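Local coordinates for protein 3-oxo-tetronate kinase (Cupriavidus necator, PDB 5DMH) that catalyses the ATP-dependent phosphorylation of 3-oxo-tetronate to 3-oxo-tetronate 4-phosphate, and is captured here with the product nucleotide ADP in its active site, at residues E394-V399 with L431-G436; A82-T87 with L368-L373; L242-A247 with F266-L271; A48-R53 with G254-A259. One frame throughout, in Å; residues are numbered along the deposited sequence.

Interaction 1 of 4, residues E394-V399 with L431-G436. With ADP (adenosine-5'-diphosphate), chain C.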
loop_
_atom_site.group_PDB
_atom_site.type_symbol
_atom_site.label_atom_id
_atom_site.label_comp_id
_atom_site.label_asym_id
_atom_site.label_seq_id
_atom_site.Cartn_x
_atom_site.Cartn_y
_atom_site.Cartn_z
ATOM N N GLU A 394 3.955 5.955 3.576
ATOM C CA GLU A 394 4.393 6.270 4.929
ATOM C C GLU A 394 3.630 7.474 5.441
ATOM O O GLU A 394 3.288 7.555 6.620
ATOM C CB GLU A 394 5.886 6.585 4.965
ATOM C CG GLU A 394 6.762 5.455 4.484
ATOM C CD GLU A 394 6.650 4.205 5.331
ATOM O OE1 GLU A 394 6.535 4.319 6.564
ATOM O OE2 GLU A 394 6.669 3.117 4.746
ATOM N N THR A 395 3.394 8.428 4.553
ATOM C CA THR A 395 2.701 9.626 4.950
ATOM C C THR A 395 1.311 9.228 5.480
ATOM O O THR A 395 0.855 9.722 6.518
ATOM C CB THR A 395 2.590 10.664 3.791
ATOM O OG1 THR A 395 3.900 11.050 3.356
ATOM C CG2 THR A 395 1.823 11.923 4.252
ATOM N N SER A 396 0.635 8.351 4.758
ATOM C CA SER A 396 -0.708 7.904 5.160
ATOM C C SER A 396 -0.689 7.152 6.483
ATOM O O SER A 396 -1.605 7.299 7.311
ATOM C CB SER A 396 -1.318 7.022 4.084
ATOM O OG SER A 396 -1.571 7.747 2.910
ATOM N N GLY A 397 0.352 6.345 6.691
ATOM C CA GLY A 397 0.525 5.641 7.954
ATOM C C GLY A 397 0.592 6.623 9.111
ATOM O O GLY A 397 -0.110 6.450 10.135
ATOM N N ALA A 398 1.425 7.661 8.961
ATOM C CA ALA A 398 1.566 8.677 10.007
ATOM C C ALA A 398 0.256 9.414 10.252
ATOM O O ALA A 398 -0.204 9.536 11.393
ATOM C CB ALA A 398 2.669 9.655 9.682
ATOM N N VAL A 399 -0.358 9.890 9.177
ATOM C CA VAL A 399 -1.571 10.654 9.293
ATOM C C VAL A 399 -2.727 9.868 9.912
ATOM O O VAL A 399 -3.389 10.349 10.819
ATOM C CB VAL A 399 -1.998 11.198 7.933
ATOM C CG1 VAL A 399 -3.445 11.658 7.976
ATOM C CG2 VAL A 399 -1.051 12.278 7.518
ATOM N N LEU A 431 -11.581 9.194 3.749
ATOM C CA LEU A 431 -10.162 9.209 3.457
ATOM C C LEU A 431 -9.852 8.658 2.080
ATOM O O LEU A 431 -10.449 7.666 1.654
ATOM C CB LEU A 431 -9.425 8.298 4.436
ATOM C CG LEU A 431 -9.558 8.575 5.936
ATOM C CD1 LEU A 431 -8.826 7.484 6.675
ATOM C CD2 LEU A 431 -8.941 9.870 6.249
ATOM N N ALA A 432 -8.871 9.257 1.418
ATOM C CA ALA A 432 -8.308 8.686 0.198
ATOM C C ALA A 432 -6.818 8.633 0.444
ATOM O O ALA A 432 -6.178 9.666 0.657
ATOM C CB ALA A 432 -8.638 9.549 -1.033
ATOM N N LEU A 433 -6.287 7.421 0.503
ATOM C CA LEU A 433 -4.902 7.182 0.832
ATOM C C LEU A 433 -4.199 6.756 -0.453
ATOM O O LEU A 433 -4.286 5.598 -0.872
ATOM C CB LEU A 433 -4.789 6.082 1.892
ATOM C CG LEU A 433 -5.585 6.366 3.169
ATOM C CD1 LEU A 433 -5.375 5.290 4.229
ATOM C CD2 LEU A 433 -5.284 7.759 3.738
ATOM N N LYS A 434 -3.508 7.707 -1.055
ATOM C CA LYS A 434 -2.931 7.553 -2.393
ATOM C C LYS A 434 -1.465 7.143 -2.358
ATOM O O LYS A 434 -0.588 7.911 -1.998
ATOM C CB LYS A 434 -3.064 8.876 -3.151
ATOM C CG LYS A 434 -2.613 8.853 -4.612
ATOM C CD LYS A 434 -2.156 10.249 -5.026
ATOM C CE LYS A 434 -0.679 10.428 -4.738
ATOM N NZ LYS A 434 0.137 10.318 -5.951
ATOM N N SER A 435 -1.181 5.902 -2.735
ATOM C CA SER A 435 0.203 5.523 -2.968
ATOM C C SER A 435 0.889 6.552 -3.854
ATOM O O SER A 435 0.305 7.066 -4.812
ATOM C CB SER A 435 0.266 4.145 -3.613
ATOM O OG SER A 435 1.584 3.632 -3.521
ATOM N N GLY A 436 2.136 6.863 -3.533
ATOM C CA GLY A 436 2.821 7.959 -4.170
ATOM C C GLY A 436 2.805 7.953 -5.688
ATOM O O GLY A 436 2.638 9.003 -6.322
HETATM P PB ADP C . 5.523 7.152 -1.549
HETATM O O1B ADP C . 4.097 6.616 -1.493
HETATM O O2B ADP C . 5.721 8.071 -2.743
HETATM O O3B ADP C . 6.586 6.072 -1.409
HETATM P PA ADP C . 5.880 7.942 1.247
HETATM O O1A ADP C . 5.071 8.927 1.996
HETATM O O2A ADP C . 5.786 6.479 1.515
HETATM O O3A ADP C . 5.648 8.235 -0.337
HETATM O "O5'" ADP C . 7.447 8.241 1.420
HETATM C "C5'" ADP C . 8.004 9.518 1.142
HETATM C "C4'" ADP C . 9.055 9.834 2.202
HETATM O "O4'" ADP C . 9.861 10.915 1.760
HETATM C "C3'" ADP C . 8.419 10.265 3.517
HETATM O "O3'" ADP C . 9.188 9.797 4.643
HETATM C "C2'" ADP C . 8.474 11.757 3.418
HETATM O "O2'" ADP C . 8.322 12.396 4.668
HETATM C "C1'" ADP C . 9.814 11.939 2.746
HETATM N N9 ADP C . 9.895 13.263 2.139
HETATM C C8 ADP C . 8.922 13.911 1.454
HETATM N N7 ADP C . 9.336 15.127 1.070
HETATM C C5 ADP C . 10.604 15.257 1.526
HETATM C C6 ADP C . 11.612 16.316 1.485
HETATM N N6 ADP C . 11.303 17.452 0.827
HETATM N N1 ADP C . 12.808 16.075 2.057
HETATM C C2 ADP C . 13.090 14.914 2.683
HETATM N N3 ADP C . 12.211 13.890 2.789
HETATM C C4 ADP C . 10.968 14.030 2.239
#

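Interaction 2 of 4, residues A82-T87 with L368-L373. With ADP (adenosine-5'-diphosphate), chain C.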
loop_
_atom_site.group_PDB
_atom_site.type_symbol
_atom_site.label_atom_id
_atom_site.label_comp_id
_atom_site.label_asym_id
_atom_site.label_seq_id
_atom_site.Cartn_x
_atom_site.Cartn_y
_atom_site.Cartn_z
ATOM N N ALA A 82 -3.557 -3.190 8.083
ATOM C CA ALA A 82 -2.622 -2.164 7.698
ATOM C C ALA A 82 -1.520 -1.954 8.748
ATOM O O ALA A 82 -1.798 -1.646 9.916
ATOM C CB ALA A 82 -3.381 -0.866 7.480
ATOM N N LEU A 83 -0.283 -2.163 8.338
ATOM C CA LEU A 83 0.895 -1.871 9.149
ATOM C C LEU A 83 1.698 -0.720 8.530
ATOM O O LEU A 83 1.617 -0.495 7.322
ATOM C CB LEU A 83 1.815 -3.088 9.247
ATOM C CG LEU A 83 1.215 -4.386 9.772
ATOM C CD1 LEU A 83 2.266 -5.501 9.823
ATOM C CD2 LEU A 83 0.547 -4.172 11.146
ATOM N N LYS A 84 2.510 -0.030 9.345
ATOM C CA LYS A 84 3.443 0.974 8.844
ATOM C C LYS A 84 4.833 0.367 8.961
ATOM O O LYS A 84 5.659 0.789 9.771
ATOM C CB LYS A 84 3.323 2.289 9.657
ATOM C CG LYS A 84 4.033 3.480 9.033
ATOM C CD LYS A 84 3.979 4.743 9.924
ATOM C CE LYS A 84 4.564 5.945 9.244
ATOM N NZ LYS A 84 6.029 5.856 8.985
ATOM N N SER A 85 5.090 -0.683 8.173
ATOM C CA SER A 85 6.220 -1.574 8.444
ATOM C C SER A 85 7.180 -1.682 7.262
ATOM O O SER A 85 8.099 -2.508 7.263
ATOM C CB SER A 85 5.698 -2.969 8.741
ATOM O OG SER A 85 4.885 -3.405 7.656
ATOM N N ARG A 86 6.953 -0.882 6.231
ATOM C CA ARG A 86 7.783 -0.948 5.045
ATOM C C ARG A 86 9.254 -0.563 5.257
ATOM O O ARG A 86 10.127 -1.087 4.580
ATOM C CB ARG A 86 7.163 -0.069 3.949
ATOM C CG ARG A 86 7.986 0.030 2.661
ATOM C CD ARG A 86 7.227 0.914 1.666
ATOM N NE ARG A 86 6.074 0.139 1.244
ATOM C CZ ARG A 86 5.129 0.542 0.407
ATOM N NH1 ARG A 86 5.137 1.778 -0.099
ATOM N NH2 ARG A 86 4.153 -0.304 0.111
ATOM N N THR A 87 9.537 0.372 6.161
ATOM C CA THR A 87 10.897 0.860 6.305
ATOM C C THR A 87 11.436 0.831 7.740
ATOM O O THR A 87 12.532 1.331 7.986
ATOM C CB THR A 87 11.039 2.307 5.782
ATOM O OG1 THR A 87 10.196 3.174 6.552
ATOM C CG2 THR A 87 10.651 2.390 4.327
ATOM N N LEU A 368 10.489 13.832 10.236
ATOM C CA LEU A 368 10.025 15.195 10.541
ATOM C C LEU A 368 8.840 15.568 9.656
ATOM O O LEU A 368 7.833 16.113 10.118
ATOM C CB LEU A 368 11.145 16.217 10.358
ATOM C CG LEU A 368 12.210 16.214 11.431
ATOM C CD1 LEU A 368 13.513 16.912 10.995
ATOM C CD2 LEU A 368 11.653 16.853 12.722
ATOM N N VAL A 369 8.940 15.265 8.369
ATOM C CA VAL A 369 7.863 15.600 7.456
ATOM C C VAL A 369 6.581 14.820 7.759
ATOM O O VAL A 369 5.500 15.397 7.778
ATOM C CB VAL A 369 8.276 15.403 5.993
ATOM C CG1 VAL A 369 7.037 15.529 5.044
ATOM C CG2 VAL A 369 9.415 16.373 5.618
ATOM N N GLU A 370 6.705 13.505 7.975
ATOM C CA GLU A 370 5.586 12.669 8.327
ATOM C C GLU A 370 4.904 13.197 9.582
ATOM O O GLU A 370 3.680 13.299 9.619
ATOM C CB GLU A 370 6.045 11.207 8.552
ATOM C CG GLU A 370 6.466 10.481 7.280
ATOM C CD GLU A 370 7.037 9.101 7.531
ATOM O OE1 GLU A 370 6.738 8.513 8.599
ATOM O OE2 GLU A 370 7.823 8.618 6.674
ATOM N N GLN A 371 5.701 13.526 10.591
ATOM C CA GLN A 371 5.176 13.984 11.892
ATOM C C GLN A 371 4.411 15.294 11.742
ATOM O O GLN A 371 3.390 15.519 12.403
ATOM C CB GLN A 371 6.330 14.192 12.864
ATOM C CG GLN A 371 6.919 12.905 13.415
ATOM C CD GLN A 371 8.155 13.152 14.284
ATOM O OE1 GLN A 371 8.308 14.223 14.888
ATOM N NE2 GLN A 371 9.049 12.159 14.340
ATOM N N CYS A 372 4.926 16.169 10.877
ATOM C CA CYS A 372 4.322 17.480 10.645
ATOM C C CYS A 372 2.950 17.330 10.015
ATOM O O CYS A 372 1.942 17.880 10.498
ATOM C CB CYS A 372 5.231 18.320 9.757
ATOM S SG CYS A 372 4.583 19.950 9.383
ATOM N N LEU A 373 2.893 16.533 8.959
ATOM C CA LEU A 373 1.638 16.309 8.256
ATOM C C LEU A 373 0.648 15.602 9.169
ATOM O O LEU A 373 -0.568 15.888 9.118
ATOM C CB LEU A 373 1.900 15.518 6.945
ATOM C CG LEU A 373 2.628 16.310 5.861
ATOM C CD1 LEU A 373 3.048 15.381 4.694
ATOM C CD2 LEU A 373 1.828 17.486 5.346
HETATM P PB ADP C . 5.523 7.152 -1.549
HETATM O O1B ADP C . 4.097 6.616 -1.493
HETATM O O2B ADP C . 5.721 8.071 -2.743
HETATM O O3B ADP C . 6.586 6.072 -1.409
HETATM P PA ADP C . 5.880 7.942 1.247
HETATM O O1A ADP C . 5.071 8.927 1.996
HETATM O O2A ADP C . 5.786 6.479 1.515
HETATM O O3A ADP C . 5.648 8.235 -0.337
HETATM O "O5'" ADP C . 7.447 8.241 1.420
HETATM C "C5'" ADP C . 8.004 9.518 1.142
HETATM C "C4'" ADP C . 9.055 9.834 2.202
HETATM O "O4'" ADP C . 9.861 10.915 1.760
HETATM C "C3'" ADP C . 8.419 10.265 3.517
HETATM O "O3'" ADP C . 9.188 9.797 4.643
HETATM C "C2'" ADP C . 8.474 11.757 3.418
HETATM O "O2'" ADP C . 8.322 12.396 4.668
HETATM C "C1'" ADP C . 9.814 11.939 2.746
HETATM N N9 ADP C . 9.895 13.263 2.139
HETATM C C8 ADP C . 8.922 13.911 1.454
HETATM N N7 ADP C . 9.336 15.127 1.070
HETATM C C5 ADP C . 10.604 15.257 1.526
HETATM C C6 ADP C . 11.612 16.316 1.485
HETATM N N6 ADP C . 11.303 17.452 0.827
HETATM N N1 ADP C . 12.808 16.075 2.057
HETATM C C2 ADP C . 13.090 14.914 2.683
HETATM N N3 ADP C . 12.211 13.890 2.789
HETATM C C4 ADP C . 10.968 14.030 2.239
#

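Interaction 3 of 4, residues L242-A247 with F266-L271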
loop_
_atom_site.group_PDB
_atom_site.type_symbol
_atom_site.label_atom_id
_atom_site.label_comp_id
_atom_site.label_asym_id
_atom_site.label_seq_id
_atom_site.Cartn_x
_atom_site.Cartn_y
_atom_site.Cartn_z
ATOM N N LEU A 242 -1.901 -17.097 -12.115
ATOM C CA LEU A 242 -1.114 -17.282 -10.904
ATOM C C LEU A 242 -2.027 -17.506 -9.684
ATOM O O LEU A 242 -1.802 -18.415 -8.887
ATOM C CB LEU A 242 -0.181 -16.076 -10.703
ATOM C CG LEU A 242 1.050 -15.992 -11.629
ATOM C CD1 LEU A 242 1.630 -14.580 -11.624
ATOM C CD2 LEU A 242 2.096 -17.003 -11.209
ATOM N N GLY A 243 -3.060 -16.678 -9.549
ATOM C CA GLY A 243 -4.027 -16.829 -8.473
ATOM C C GLY A 243 -4.641 -18.227 -8.413
ATOM O O GLY A 243 -4.682 -18.877 -7.366
ATOM N N GLU A 244 -5.110 -18.706 -9.560
ATOM C CA GLU A 244 -5.654 -20.050 -9.642
ATOM C C GLU A 244 -4.585 -21.106 -9.327
ATOM O O GLU A 244 -4.858 -22.032 -8.589
ATOM C CB GLU A 244 -6.285 -20.299 -11.014
ATOM C CG GLU A 244 -6.968 -21.649 -11.101
ATOM C CD GLU A 244 -7.597 -21.944 -12.453
ATOM O OE1 GLU A 244 -7.736 -21.038 -13.300
ATOM O OE2 GLU A 244 -7.943 -23.114 -12.663
ATOM N N ALA A 245 -3.378 -20.972 -9.876
ATOM C CA ALA A 245 -2.313 -21.948 -9.616
ATOM C C ALA A 245 -1.929 -22.019 -8.141
ATOM O O ALA A 245 -1.510 -23.079 -7.640
ATOM C CB ALA A 245 -1.111 -21.645 -10.439
ATOM N N CYS A 246 -2.093 -20.897 -7.446
ATOM C CA CYS A 246 -1.751 -20.797 -6.031
ATOM C C CYS A 246 -2.932 -21.007 -5.076
ATOM O O CYS A 246 -2.826 -20.676 -3.908
ATOM C CB CYS A 246 -1.103 -19.435 -5.744
ATOM S SG CYS A 246 0.494 -19.177 -6.561
ATOM N N ALA A 247 -4.024 -21.592 -5.557
ATOM C CA ALA A 247 -5.198 -21.820 -4.724
ATOM C C ALA A 247 -4.837 -22.614 -3.473
ATOM O O ALA A 247 -5.480 -22.463 -2.438
ATOM C CB ALA A 247 -6.262 -22.564 -5.518
ATOM N N PHE A 266 -12.152 -19.081 -4.128
ATOM C CA PHE A 266 -13.070 -19.437 -3.042
ATOM C C PHE A 266 -14.473 -19.715 -3.574
ATOM O O PHE A 266 -15.166 -20.593 -3.088
ATOM C CB PHE A 266 -13.082 -18.350 -1.960
ATOM C CG PHE A 266 -11.752 -18.181 -1.275
ATOM C CD1 PHE A 266 -11.241 -19.197 -0.481
ATOM C CD2 PHE A 266 -11.013 -17.027 -1.433
ATOM C CE1 PHE A 266 -10.010 -19.053 0.141
ATOM C CE2 PHE A 266 -9.758 -16.877 -0.809
ATOM C CZ PHE A 266 -9.270 -17.890 -0.028
ATOM N N ARG A 267 -14.885 -18.970 -4.586
ATOM C CA ARG A 267 -16.175 -19.220 -5.220
ATOM C C ARG A 267 -16.213 -20.622 -5.822
ATOM O O ARG A 267 -17.167 -21.383 -5.614
ATOM C CB ARG A 267 -16.444 -18.165 -6.296
ATOM C CG ARG A 267 -16.964 -16.853 -5.750
ATOM C CD ARG A 267 -17.545 -15.987 -6.850
ATOM N NE ARG A 267 -16.510 -15.472 -7.748
ATOM C CZ ARG A 267 -15.818 -14.355 -7.559
ATOM N NH1 ARG A 267 -16.035 -13.585 -6.495
ATOM N NH2 ARG A 267 -14.896 -13.995 -8.447
ATOM N N ARG A 268 -15.170 -20.961 -6.561
ATOM C CA ARG A 268 -15.073 -22.280 -7.187
ATOM C C ARG A 268 -15.105 -23.410 -6.168
ATOM O O ARG A 268 -15.619 -24.497 -6.432
ATOM C CB ARG A 268 -13.771 -22.370 -7.967
ATOM C CG ARG A 268 -13.989 -22.592 -9.424
ATOM C CD ARG A 268 -13.668 -21.367 -10.201
ATOM N NE ARG A 268 -12.344 -21.461 -10.802
ATOM C CZ ARG A 268 -11.966 -20.782 -11.879
ATOM N NH1 ARG A 268 -10.737 -20.933 -12.348
ATOM N NH2 ARG A 268 -12.813 -19.959 -12.490
ATOM N N ALA A 269 -14.523 -23.149 -5.005
ATOM C CA ALA A 269 -14.427 -24.140 -3.950
ATOM C C ALA A 269 -15.710 -24.229 -3.130
ATOM O O ALA A 269 -15.801 -25.041 -2.213
ATOM C CB ALA A 269 -13.240 -23.817 -3.037
ATOM N N GLY A 270 -16.695 -23.397 -3.462
ATOM C CA GLY A 270 -17.989 -23.440 -2.796
ATOM C C GLY A 270 -17.948 -22.742 -1.446
ATOM O O GLY A 270 -18.874 -22.871 -0.646
ATOM N N LEU A 271 -16.872 -22.002 -1.197
ATOM C CA LEU A 271 -16.643 -21.393 0.108
ATOM C C LEU A 271 -17.150 -19.967 0.201
ATOM O O LEU A 271 -17.392 -19.478 1.292
ATOM C CB LEU A 271 -15.146 -21.406 0.454
ATOM C CG LEU A 271 -14.521 -22.794 0.595
ATOM C CD1 LEU A 271 -13.020 -22.664 0.843
ATOM C CD2 LEU A 271 -15.184 -23.601 1.702
#

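Interaction 4 of 4, residues A48-R53 with G254-A259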
loop_
_atom_site.group_PDB
_atom_site.type_symbol
_atom_site.label_atom_id
_atom_site.label_comp_id
_atom_site.label_asym_id
_atom_site.label_seq_id
_atom_site.Cartn_x
_atom_site.Cartn_y
_atom_site.Cartn_z
ATOM N N ALA A 48 -7.542 -3.991 -0.599
ATOM C CA ALA A 48 -8.930 -4.134 -0.247
ATOM C C ALA A 48 -9.821 -3.728 -1.431
ATOM O O ALA A 48 -10.827 -4.356 -1.685
ATOM C CB ALA A 48 -9.280 -3.339 1.008
ATOM N N ASN A 49 -9.436 -2.690 -2.153
ATOM C CA ASN A 49 -10.197 -2.284 -3.337
ATOM C C ASN A 49 -10.322 -3.429 -4.352
ATOM O O ASN A 49 -11.405 -3.712 -4.862
ATOM C CB ASN A 49 -9.514 -1.072 -3.978
ATOM C CG ASN A 49 -10.218 -0.580 -5.244
ATOM O OD1 ASN A 49 -11.389 -0.185 -5.228
ATOM N ND2 ASN A 49 -9.493 -0.618 -6.352
ATOM N N THR A 50 -9.194 -4.059 -4.658
ATOM C CA THR A 50 -9.175 -5.188 -5.570
ATOM C C THR A 50 -10.018 -6.345 -5.075
ATOM O O THR A 50 -10.763 -6.949 -5.854
ATOM C CB THR A 50 -7.725 -5.646 -5.865
ATOM O OG1 THR A 50 -7.140 -4.684 -6.756
ATOM C CG2 THR A 50 -7.731 -7.018 -6.536
ATOM N N LEU A 51 -9.944 -6.643 -3.781
ATOM C CA LEU A 51 -10.778 -7.708 -3.233
ATOM C C LEU A 51 -12.277 -7.386 -3.300
ATOM O O LEU A 51 -13.074 -8.233 -3.706
ATOM C CB LEU A 51 -10.358 -8.017 -1.799
ATOM C CG LEU A 51 -8.982 -8.661 -1.707
ATOM C CD1 LEU A 51 -8.541 -8.670 -0.247
ATOM C CD2 LEU A 51 -8.995 -10.051 -2.285
ATOM N N VAL A 52 -12.664 -6.162 -2.922
ATOM C CA VAL A 52 -14.066 -5.770 -2.977
ATOM C C VAL A 52 -14.581 -5.817 -4.407
ATOM O O VAL A 52 -15.665 -6.319 -4.668
ATOM C CB VAL A 52 -14.268 -4.357 -2.385
ATOM C CG1 VAL A 52 -15.649 -3.805 -2.729
ATOM C CG2 VAL A 52 -14.013 -4.395 -0.878
ATOM N N ARG A 53 -13.783 -5.309 -5.338
ATOM C CA ARG A 53 -14.197 -5.256 -6.736
ATOM C C ARG A 53 -14.324 -6.632 -7.356
ATOM O O ARG A 53 -14.977 -6.781 -8.391
ATOM C CB ARG A 53 -13.234 -4.403 -7.554
ATOM C CG ARG A 53 -13.481 -2.888 -7.371
ATOM C CD ARG A 53 -12.273 -2.083 -7.772
ATOM N NE ARG A 53 -11.971 -2.090 -9.214
ATOM C CZ ARG A 53 -12.549 -1.304 -10.126
ATOM N NH1 ARG A 53 -13.527 -0.466 -9.809
ATOM N NH2 ARG A 53 -12.147 -1.365 -11.379
ATOM N N GLY A 254 2.822 -10.225 -2.797
ATOM C CA GLY A 254 2.877 -9.352 -3.945
ATOM C C GLY A 254 2.180 -8.038 -3.721
ATOM O O GLY A 254 1.938 -7.608 -2.581
ATOM N N GLY A 255 1.845 -7.395 -4.832
ATOM C CA GLY A 255 1.032 -6.196 -4.806
ATOM C C GLY A 255 -0.441 -6.558 -4.837
ATOM O O GLY A 255 -0.833 -7.671 -4.501
ATOM N N SER A 256 -1.284 -5.618 -5.251
ATOM C CA SER A 256 -2.706 -5.884 -5.249
ATOM C C SER A 256 -3.104 -6.763 -6.418
ATOM O O SER A 256 -4.110 -7.439 -6.341
ATOM C CB SER A 256 -3.531 -4.589 -5.248
ATOM O OG SER A 256 -3.301 -3.863 -6.404
ATOM N N GLY A 257 -2.344 -6.729 -7.506
ATOM C CA GLY A 257 -2.703 -7.491 -8.690
ATOM C C GLY A 257 -2.760 -8.983 -8.448
ATOM O O GLY A 257 -3.596 -9.701 -9.026
ATOM N N ILE A 258 -1.855 -9.482 -7.612
ATOM C CA ILE A 258 -1.813 -10.930 -7.388
ATOM C C ILE A 258 -3.086 -11.432 -6.683
ATOM O O ILE A 258 -3.366 -12.639 -6.669
ATOM C CB ILE A 258 -0.546 -11.350 -6.636
ATOM C CG1 ILE A 258 -0.334 -12.860 -6.728
ATOM C CG2 ILE A 258 -0.605 -10.967 -5.154
ATOM C CD1 ILE A 258 -0.250 -13.399 -8.173
ATOM N N ALA A 259 -3.853 -10.513 -6.095
ATOM C CA ALA A 259 -5.112 -10.875 -5.418
ATOM C C ALA A 259 -6.296 -10.980 -6.354
ATOM O O ALA A 259 -7.363 -11.477 -5.956
ATOM C CB ALA A 259 -5.440 -9.880 -4.318
HETATM O O HOH W 1 -5.050 -4.870 -8.591
#

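Interaction 1 of 4, residues E394-V399 with L431-G436
Ser396 and Leu433 meet where helix 393-403 lies against strand 430-434 in the nucleotide-binding domain, and the N-terminal turn of that helix binds the alpha-phosphate of ADP. The serine points at the strand and the leucine points back. OG of Ser396 lies 3.8 Å from CB of Leu433, and Leu433 CD2 packs beside the serine CB and OG. OG stands anti to the carbonyl carbon of its own residue (chi1 -66°), which turns it back along the helix; the leucine thus meets a hydroxyl already bonded to the carbonyl O of Gly392, just ahead of the helix. Thr42 of helix 41-53 also touches both side chains.

The start of 394-399 and the end of 431-436 meet on the nucleotide. The backbone N of Glu394 gives a nearly straight bond (165°) to O2A of ADP, while the N and OG1 of Thr395 both hold O1A, so the alpha-phosphate sits at the helix N terminus, where the helix dipole would favour its negative charge. The beta-phosphate is reached from the strand side through the N of Gly436, 2.8 Å from O1B. The absence of a side chain on Gly436 lets O2B of ADP come in close. NZ of Lys434 leads away from the helix to Gln302 and also donates to Gly436 O over 2.8 Å, from 53° above the carbonyl plane.

Interaction 2 of 4, residues A82-T87 with L368-L373
At the ribose of ADP a salt bridge joins the sugar-binding and nucleotide-binding domains: Lys84, from the loop after strand 78-82, meets Glu370 on helix 362-382. The two side chains come from opposite directions and touch at their charged ends alone, the nearest CA atoms of the segments, those of Lys84 and Glu370, being 11.9 Å apart. NZ of Lys84 lies 2.8 Å from OE1 of Glu370, on the syn side of that oxygen and 34° out of the carboxylate plane. The lysine spans the gap fully stretched as far as CE, with CG anti to the backbone N (chi1 -168°), and then bends at its last torsion to bring the amino group to the acid.

The carboxylate divides its work. While OE1 takes the lysine, OE2 accepts a hydrogen bond from the ribose hydroxyl O3' of ADP at 2.7 Å. The lysine, in the second shell, would help hold the carboxylate in the orientation that accepts O3'. From the preceding residue, CB of Val369 packs 3.3 Å from O2' of ADP. Lys84 NZ has a second anionic partner in Glu394, so the positive charge is shared between two acids and probably eases their mutual repulsion. The ion pair sits where helix 362-382 and helix 393-403, which carries Glu394, converge, with Phe41 of helix 41-53 against the lysine.

Interaction 3 of 4, residues L242-A247 with F266-L271
Glu244 and Arg268 join the last turns of helix 236-245 and helix 262-268 at the surface of the molecule, far from the nucleotide. The closest part of the contact is a single salt bridge, with OE1 of Glu244 3.2 Å from NH1 of Arg268. The glutamate is fully extended, CG anti to the backbone N (chi1 -175°), and holds its carboxylate up beside the arginine. Arg268 bends at its second and third torsions to carry NH1 across, and the two side chains cross at about a right angle. Their planes stand 85° apart, so the acid lies at the edge of the guanidinium, near its plane, but shows it a carboxylate turned almost upright. The usual flat, two-pronged pairing is absent: OE2 of Glu244 remains 3.6 Å from the same NH1, and NH2 of Arg268 is held by Glu264 on its own helix.

Both touching residues are exposed, and nothing else of the two segments meets. The firmer packing lies inward: Leu242 in helix 236-245 and Cys246 just after it are buried, both touching strand 144-147, and Phe266, two residues before Arg268, is buried as well. The second helix ends in a Schellman motif at Gly270, with positive phi (79°). Arg268 is shared between two acids, Glu244 and Glu264. With a single ion pair between exposed residues to join the segments, the link is probably weak.

Interaction 4 of 4, residues A48-R53 with G254-A259
Thr50 sets its methyl group against the carbonyl oxygen of Ser256, with CG2 3.7 Å from the serine O, while its hydroxyl leans toward the serine side chain. This places helix 41-53 against the turn that follows strand 251-254 in the sugar-binding domain, in a buried contact without a direct hydrogen bond between the segments. With CG2 of Thr50 anti to its backbone N, chi1 of -75° turns OG1 to a water and leaves CG2 against Ser256 O. OG1 of Thr50 and OG of Ser256 are 3.9 Å apart, and the water bridges them from the side: it lies 2.8 Å from Thr50 OG1 and donates to Ser256 OG over 3.0 Å. The serine hydroxyl also bonds Asp46, one turn earlier on the same helix, so Ser256 is tied to helix 41-53 directly through Asp46 and through water to Thr50.

The next residue along the helix makes the apolar half. CD2 of Leu51 reaches 4.1 Å from CB of Ala259, and that small methyl sits in reach of the leucine with Thr50 CG2 close by. Ala259 lies on the short 3-10 segment 257-259, whose turn is closed by its own N bonding to Ser256 O at 3.1 Å; the threonine methyl therefore packs on a carbonyl oxygen already engaged. The hydroxyls of Thr50 and Ser256, too far apart to bond directly, are thus joined through water beside the apolar packing of Leu51 on Ala259.

In the fold
From the N terminus, segment 48-53 waits some two hundred residues for 254-259, so interaction 4 closes a long loop within the sugar-binding domain. Segment 82-87 starts inside that loop but pairs with 368-373, so interaction 2 crosses interaction 4 and ties the two domains together. Interaction 3, the shortest closure, joins helix 236-245 to helix 262-268 at the surface; it is nested within the loop of interaction 2 and crosses interaction 4, which it touches through Leu242 and Ile258. Interaction 1 opens after the rest have closed and belongs to the nucleotide-binding domain. It meets interaction 2 around ADP, their centres about 8 Å apart, whereas interaction 3 lies about 31 Å away, centre to centre.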